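Local atomic coordinates of Alpha/beta hydrolase fold-3 domain-containing protein (Enterococcus faecalis, PDB entry 2QRU), a protein that is of unknown function but adopts the alpha/beta hydrolase fold and probably acts as a hydrolase. Residues 128-133 and 262-267; 132-137 and 226-231. All blocks are in the same frame, centred on the assembly; numbering follows the deposited sequence.

Contact 1. Residues 128-133 and 262-267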
loop_
_atom_site.group_PDB
_atom_site.type_symbol
_atom_site.label_atom_id
_atom_site.label_comp_id
_atom_site.label_asym_id
_atom_site.label_seq_id
_atom_site.Cartn_x
_atom_site.Cartn_y
_atom_site.Cartn_z
ATOM N N VAL A 128 1.251 0.858 9.344
ATOM C CA VAL A 128 2.679 0.913 9.018
ATOM C C VAL A 128 2.755 1.401 7.573
ATOM O O VAL A 128 2.214 0.774 6.660
ATOM C CB VAL A 128 3.355 -0.490 9.180
ATOM C CG1 VAL A 128 4.836 -0.427 8.757
ATOM C CG2 VAL A 128 3.201 -1.022 10.626
ATOM N N ASN A 129 3.331 2.577 7.392
ATOM C CA ASN A 129 3.451 3.227 6.094
ATOM C C ASN A 129 4.894 3.155 5.576
ATOM O O ASN A 129 5.789 3.756 6.178
ATOM C CB ASN A 129 3.120 4.712 6.250
ATOM C CG ASN A 129 3.437 5.473 5.002
ATOM O OD1 ASN A 129 2.977 5.099 3.934
ATOM N ND2 ASN A 129 4.215 6.543 5.126
ATOM N N PHE A 130 5.087 2.448 4.471
ATOM C CA PHE A 130 6.338 2.490 3.698
ATOM C C PHE A 130 6.118 3.426 2.528
ATOM O O PHE A 130 5.488 3.028 1.533
ATOM C CB PHE A 130 6.694 1.086 3.225
ATOM C CG PHE A 130 7.279 0.252 4.314
ATOM C CD1 PHE A 130 8.667 0.308 4.556
ATOM C CD2 PHE A 130 6.493 -0.586 5.059
ATOM C CE1 PHE A 130 9.245 -0.460 5.602
ATOM C CE2 PHE A 130 7.043 -1.358 6.088
ATOM C CZ PHE A 130 8.412 -1.307 6.371
ATOM N N TYR A 131 6.587 4.678 2.685
ATOM C CA TYR A 131 6.664 5.683 1.602
ATOM C C TYR A 131 5.369 5.815 0.757
ATOM O O TYR A 131 5.389 5.923 -0.480
ATOM C CB TYR A 131 7.939 5.501 0.762
ATOM C CG TYR A 131 8.313 4.069 0.441
ATOM C CD1 TYR A 131 7.735 3.394 -0.627
ATOM C CD2 TYR A 131 9.249 3.383 1.226
ATOM C CE1 TYR A 131 8.095 2.060 -0.931
ATOM C CE2 TYR A 131 9.595 2.047 0.946
ATOM C CZ TYR A 131 9.019 1.397 -0.123
ATOM O OH TYR A 131 9.439 0.077 -0.408
ATOM N N GLY A 132 4.248 5.838 1.481
ATOM C CA GLY A 132 2.948 6.139 0.853
ATOM C C GLY A 132 2.701 7.648 0.803
ATOM O O GLY A 132 3.624 8.481 0.917
ATOM N N TYR A 133 1.415 7.993 0.667
ATOM C CA TYR A 133 0.999 9.377 0.458
ATOM C C TYR A 133 -0.458 9.546 0.835
ATOM O O TYR A 133 -1.187 8.545 0.934
ATOM C CB TYR A 133 1.277 9.798 -0.972
ATOM C CG TYR A 133 1.033 8.763 -2.043
ATOM C CD1 TYR A 133 2.054 7.865 -2.427
ATOM C CD2 TYR A 133 -0.196 8.711 -2.735
ATOM C CE1 TYR A 133 1.844 6.911 -3.446
ATOM C CE2 TYR A 133 -0.400 7.756 -3.731
ATOM C CZ TYR A 133 0.628 6.887 -4.102
ATOM O OH TYR A 133 0.449 5.959 -5.116
ATOM N N THR A 262 18.601 -1.690 9.698
ATOM C CA THR A 262 18.400 -0.837 10.872
ATOM C C THR A 262 16.942 -0.371 11.033
ATOM O O THR A 262 16.364 -0.422 12.121
ATOM C CB THR A 262 19.344 0.370 10.862
ATOM O OG1 THR A 262 20.692 -0.102 10.941
ATOM C CG2 THR A 262 19.090 1.257 12.089
ATOM N N LEU A 263 16.355 0.061 9.934
ATOM C CA LEU A 263 14.963 0.453 9.940
ATOM C C LEU A 263 14.068 -0.718 10.402
ATOM O O LEU A 263 13.141 -0.510 11.204
ATOM C CB LEU A 263 14.586 0.916 8.543
ATOM C CG LEU A 263 13.129 1.305 8.391
ATOM C CD1 LEU A 263 12.820 2.614 9.162
ATOM C CD2 LEU A 263 12.948 1.428 6.923
ATOM N N PHE A 264 14.350 -1.942 9.941
ATOM C CA PHE A 264 13.526 -3.084 10.397
ATOM C C PHE A 264 13.656 -3.333 11.910
ATOM O O PHE A 264 12.655 -3.687 12.577
ATOM C CB PHE A 264 13.864 -4.340 9.616
ATOM C CG PHE A 264 13.108 -4.456 8.332
ATOM C CD1 PHE A 264 12.816 -3.327 7.557
ATOM C CD2 PHE A 264 12.646 -5.681 7.912
ATOM C CE1 PHE A 264 12.118 -3.446 6.361
ATOM C CE2 PHE A 264 11.924 -5.796 6.707
ATOM C CZ PHE A 264 11.700 -4.682 5.935
ATOM N N GLU A 265 14.833 -3.085 12.461
ATOM C CA GLU A 265 15.019 -3.180 13.925
ATOM C C GLU A 265 14.117 -2.152 14.627
ATOM O O GLU A 265 13.502 -2.462 15.645
ATOM C CB GLU A 265 16.478 -2.954 14.329
ATOM C CG GLU A 265 17.398 -4.007 13.794
ATOM C CD GLU A 265 18.864 -3.682 14.036
ATOM O OE1 GLU A 265 19.177 -2.560 14.520
ATOM O OE2 GLU A 265 19.700 -4.564 13.721
ATOM N N GLN A 266 14.061 -0.942 14.075
ATOM C CA GLN A 266 13.202 0.142 14.603
ATOM C C GLN A 266 11.730 -0.237 14.549
ATOM O O GLN A 266 10.989 -0.067 15.541
ATOM C CB GLN A 266 13.456 1.465 13.881
ATOM C CG GLN A 266 14.825 2.065 14.237
ATOM C CD GLN A 266 15.281 3.151 13.267
ATOM O OE1 GLN A 266 14.723 3.336 12.185
ATOM N NE2 GLN A 266 16.351 3.843 13.643
ATOM N N LEU A 267 11.329 -0.781 13.409
ATOM C CA LEU A 267 9.945 -1.242 13.211
ATOM C C LEU A 267 9.639 -2.380 14.187
ATOM O O LEU A 267 8.558 -2.402 14.789
ATOM C CB LEU A 267 9.709 -1.665 11.759
ATOM C CG LEU A 267 8.310 -2.224 11.479
ATOM C CD1 LEU A 267 7.147 -1.323 11.938
ATOM C CD2 LEU A 267 8.122 -2.594 9.995
#
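The C-terminal helix of the alpha/beta hydrolase fold meets the central sheet where Leu267, Phe264 and Leu263 press against Val128 and Phe130. Leu267 does most of the work on the helix side because its two methyls share the strand residues. CD1 lies 4.0 Å from Val128 CG1; CD2 touches the same methyl and reaches on to Phe130 CZ, at the far end of the ring, at 3.9 Å. Leu267 CB already points at the strand, and CG, anti to the backbone N (chi1 177°), carries the branch point on. A forked side chain suits this place because it can touch both neighbours at once. Phe130 CB does not itself aim at the helix. The length of the ring closes the distance, bringing CE1 to 4.2 Å from Phe264 CE1 and to 4.4 Å from Leu263 CD2.

In the fold, strand 127-130 lies inside the parallel part of the sheet and helix 258-272 covers one side of it. The segment axes run nearly antiparallel, at 165°, and come no closer than 12.2 Å, so large apolar side chains are needed to span the layer. Leu50 of helix 48-55 also touches Phe130 and Leu267, and Thr216 of the adjacent strand touches Phe130 and Leu263. Asn129, between Val128 and Phe130, serves the chain beyond the strand instead: its OD1 accepts a hydrogen bond from Gly132 N at 2.9 Å, an Asx motif that ties down the turn leaving the sheet. The amide's ND2 is hydrogen-bonded to Ser215 OG, on the adjacent strand.

Contact 2. Residues 132-137 and 226-231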
loop_
_atom_site.group_PDB
_atom_site.type_symbol
_atom_site.label_atom_id
_atom_site.label_comp_id
_atom_site.label_asym_id
_atom_site.label_seq_id
_atom_site.Cartn_x
_atom_site.Cartn_y
_atom_site.Cartn_z
ATOM N N GLY A 132 4.248 5.838 1.481
ATOM C CA GLY A 132 2.948 6.139 0.853
ATOM C C GLY A 132 2.701 7.648 0.803
ATOM O O GLY A 132 3.624 8.481 0.917
ATOM N N TYR A 133 1.415 7.993 0.667
ATOM C CA TYR A 133 0.999 9.377 0.458
ATOM C C TYR A 133 -0.458 9.546 0.835
ATOM O O TYR A 133 -1.187 8.545 0.934
ATOM C CB TYR A 133 1.277 9.798 -0.972
ATOM C CG TYR A 133 1.033 8.763 -2.043
ATOM C CD1 TYR A 133 2.054 7.865 -2.427
ATOM C CD2 TYR A 133 -0.196 8.711 -2.735
ATOM C CE1 TYR A 133 1.844 6.911 -3.446
ATOM C CE2 TYR A 133 -0.400 7.756 -3.731
ATOM C CZ TYR A 133 0.628 6.887 -4.102
ATOM O OH TYR A 133 0.449 5.959 -5.116
ATOM N N THR A 134 -0.878 10.811 1.031
ATOM C CA THR A 134 -2.180 11.108 1.616
ATOM C C THR A 134 -3.093 11.780 0.570
ATOM O O THR A 134 -4.282 11.970 0.814
ATOM C CB THR A 134 -2.024 12.083 2.815
ATOM O OG1 THR A 134 -1.199 13.181 2.407
ATOM C CG2 THR A 134 -1.388 11.377 4.027
ATOM N N ASP A 135 -2.513 12.136 -0.570
ATOM C CA ASP A 135 -3.254 12.734 -1.678
ATOM C C ASP A 135 -2.468 12.451 -2.960
ATOM O O ASP A 135 -1.390 11.850 -2.916
ATOM C CB ASP A 135 -3.533 14.235 -1.420
ATOM C CG ASP A 135 -2.280 15.090 -1.429
ATOM O OD1 ASP A 135 -1.479 14.974 -2.388
ATOM O OD2 ASP A 135 -2.104 15.905 -0.488
ATOM N N LEU A 136 -3.043 12.847 -4.094
ATOM C CA LEU A 136 -2.455 12.534 -5.389
ATOM C C LEU A 136 -1.821 13.779 -6.053
ATOM O O LEU A 136 -1.429 13.732 -7.233
ATOM C CB LEU A 136 -3.538 11.897 -6.286
ATOM C CG LEU A 136 -4.110 10.585 -5.701
ATOM C CD1 LEU A 136 -5.293 10.117 -6.542
ATOM C CD2 LEU A 136 -3.052 9.507 -5.586
ATOM N N GLU A 137 -1.669 14.879 -5.297
ATOM C CA GLU A 137 -1.238 16.149 -5.924
ATOM C C GLU A 137 0.137 16.012 -6.565
ATOM O O GLU A 137 0.419 16.616 -7.594
ATOM C CB GLU A 137 -1.204 17.294 -4.913
ATOM C CG GLU A 137 -2.540 17.550 -4.281
ATOM C CD GLU A 137 -3.592 17.890 -5.320
ATOM O OE1 GLU A 137 -3.320 18.753 -6.188
ATOM O OE2 GLU A 137 -4.661 17.264 -5.271
ATOM N N PHE A 226 9.108 12.799 0.137
ATOM C CA PHE A 226 9.054 12.172 1.474
ATOM C C PHE A 226 8.397 13.033 2.546
ATOM O O PHE A 226 8.100 12.540 3.646
ATOM C CB PHE A 226 10.406 11.536 1.895
ATOM C CG PHE A 226 11.392 12.469 2.567
ATOM C CD1 PHE A 226 11.686 13.740 2.053
ATOM C CD2 PHE A 226 12.077 12.026 3.692
ATOM C CE1 PHE A 226 12.665 14.542 2.695
ATOM C CE2 PHE A 226 13.074 12.801 4.321
ATOM C CZ PHE A 226 13.337 14.058 3.835
ATOM N N ARG A 227 8.060 14.285 2.186
ATOM C CA ARG A 227 7.214 15.082 3.090
ATOM C C ARG A 227 5.908 14.337 3.421
ATOM O O ARG A 227 5.277 14.573 4.482
ATOM C CB ARG A 227 6.916 16.461 2.501
ATOM C CG ARG A 227 6.136 16.406 1.174
ATOM C CD ARG A 227 5.591 17.806 0.762
ATOM N NE ARG A 227 4.847 17.708 -0.501
ATOM C CZ ARG A 227 3.548 17.363 -0.600
ATOM N NH1 ARG A 227 2.804 17.104 0.500
ATOM N NH2 ARG A 227 2.972 17.301 -1.813
ATOM N N TYR A 228 5.436 13.489 2.502
ATOM C CA TYR A 228 4.181 12.772 2.803
ATOM C C TYR A 228 4.352 11.860 4.013
ATOM O O TYR A 228 3.492 11.820 4.898
ATOM C CB TYR A 228 3.745 11.921 1.620
ATOM C CG TYR A 228 3.027 12.770 0.565
ATOM C CD1 TYR A 228 1.716 13.205 0.761
ATOM C CD2 TYR A 228 3.682 13.132 -0.600
ATOM C CE1 TYR A 228 1.041 14.008 -0.211
ATOM C CE2 TYR A 228 3.008 13.928 -1.594
ATOM C CZ TYR A 228 1.693 14.360 -1.375
ATOM O OH TYR A 228 1.047 15.132 -2.368
ATOM N N SER A 229 5.440 11.083 3.997
ATOM C CA SER A 229 5.665 10.183 5.122
ATOM C C SER A 229 5.981 10.938 6.409
ATOM O O SER A 229 5.671 10.457 7.488
ATOM C CB SER A 229 6.737 9.137 4.773
ATOM O OG SER A 229 6.224 8.239 3.795
ATOM N N LYS A 230 6.607 12.105 6.301
ATOM C CA LYS A 230 6.759 12.961 7.519
ATOM C C LYS A 230 5.392 13.319 8.082
ATOM O O LYS A 230 5.165 13.184 9.285
ATOM C CB LYS A 230 7.485 14.276 7.225
ATOM C CG LYS A 230 8.939 14.038 6.896
ATOM C CD LYS A 230 9.581 15.342 6.501
ATOM C CE LYS A 230 11.028 15.166 6.162
ATOM N NZ LYS A 230 11.602 16.396 5.482
ATOM N N LYS A 231 4.491 13.812 7.219
ATOM C CA LYS A 231 3.156 14.184 7.658
ATOM C C LYS A 231 2.459 12.974 8.281
ATOM O O LYS A 231 1.826 13.072 9.338
ATOM C CB LYS A 231 2.333 14.746 6.477
ATOM C CG LYS A 231 0.885 15.060 6.874
ATOM C CD LYS A 231 0.236 16.101 5.971
ATOM C CE LYS A 231 -0.019 15.523 4.597
ATOM N NZ LYS A 231 -0.833 16.531 3.841
HETATM O O HOH W 1 6.172 9.439 1.438
HETATM O O HOH W 2 -2.953 15.285 2.054
HETATM O O HOH W 3 0.043 17.471 -0.240
#
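The first torsions set the two CG atoms of the central pair: Tyr228 CG stands anti to its carbonyl carbon (chi1 -81°), and Asp135 CG sits between its own backbone N and carbonyl carbon (chi1 68°). From there Tyr228 OH donates to Asp135 OD1 at 2.5 Å, a short bond. It comes from the syn side, with ring and carboxylate planes 79° apart. The same oxygen accepts a hydrogen bond from Glu137 N at 2.9 Å, on its anti side and from the other face of the carboxylate, so two donors fix the rotation of the group.

The tyrosine ring is flanked on both faces and at its edge. Tyr133 CB lies over one face, 4.0 Å from the Tyr228 ring centroid, as a CH-pi contact, and Arg227 NH1 lies toward the rim of the opposite face. Thr134 OG1 comes in at the edge, 3.3 Å from Tyr228 CD1. A tyrosine suits the place because its ring packs against Tyr133 CB while its hydroxyl reaches the aspartate.

Water fills in the polar rim. Water 2 accepts from Lys231 NZ at 3.0 Å and also lies beside Thr134 OG1 and Asp135 OD2; the ammonium and carboxylate are too far apart for a direct salt bridge. Water 3 accepts from Arg227 NH1 and donates to Asp135 OD2. Water 1 donates to Gly132 O at 2.8 Å and is 2.6 Å from Ser229 OG, which is also hydrogen-bonded to Asn129 ND2.

The pairing of Glu137 N with Asp135 OD1 is an Asx turn. It shapes the loop after strand 127-130, which in this alpha/beta hydrolase fold packs on helix 227-235, the link between the parallel strands 213-218 and 240-244.

How the contacts relate
Contacts 1 and 2 lie 14 Å apart, centre to centre, and share Gly132 and Tyr133: the chain packs its strand against the C-terminal helix, then turns out to meet helix 227-235. Asn129 and Ser229 join them directly, Asn129 ND2 lying 2.9 Å from Ser229 OG in a probable hydrogen bond, and Tyr131 CA packs 3.4 Å from Ser229 OG. The turn between them borders the probable catalytic centre. Ser104, His249 and Asp221 are arranged as a Ser-His-Asp triad would be, consistent with the fold; Tyr131 meets the His249 ring edge-to-face, and the Tyr133 side chain touches residues of this probable triad and lies about 5 Å from a bound phosphate, nearest atoms, probably from crystallisation.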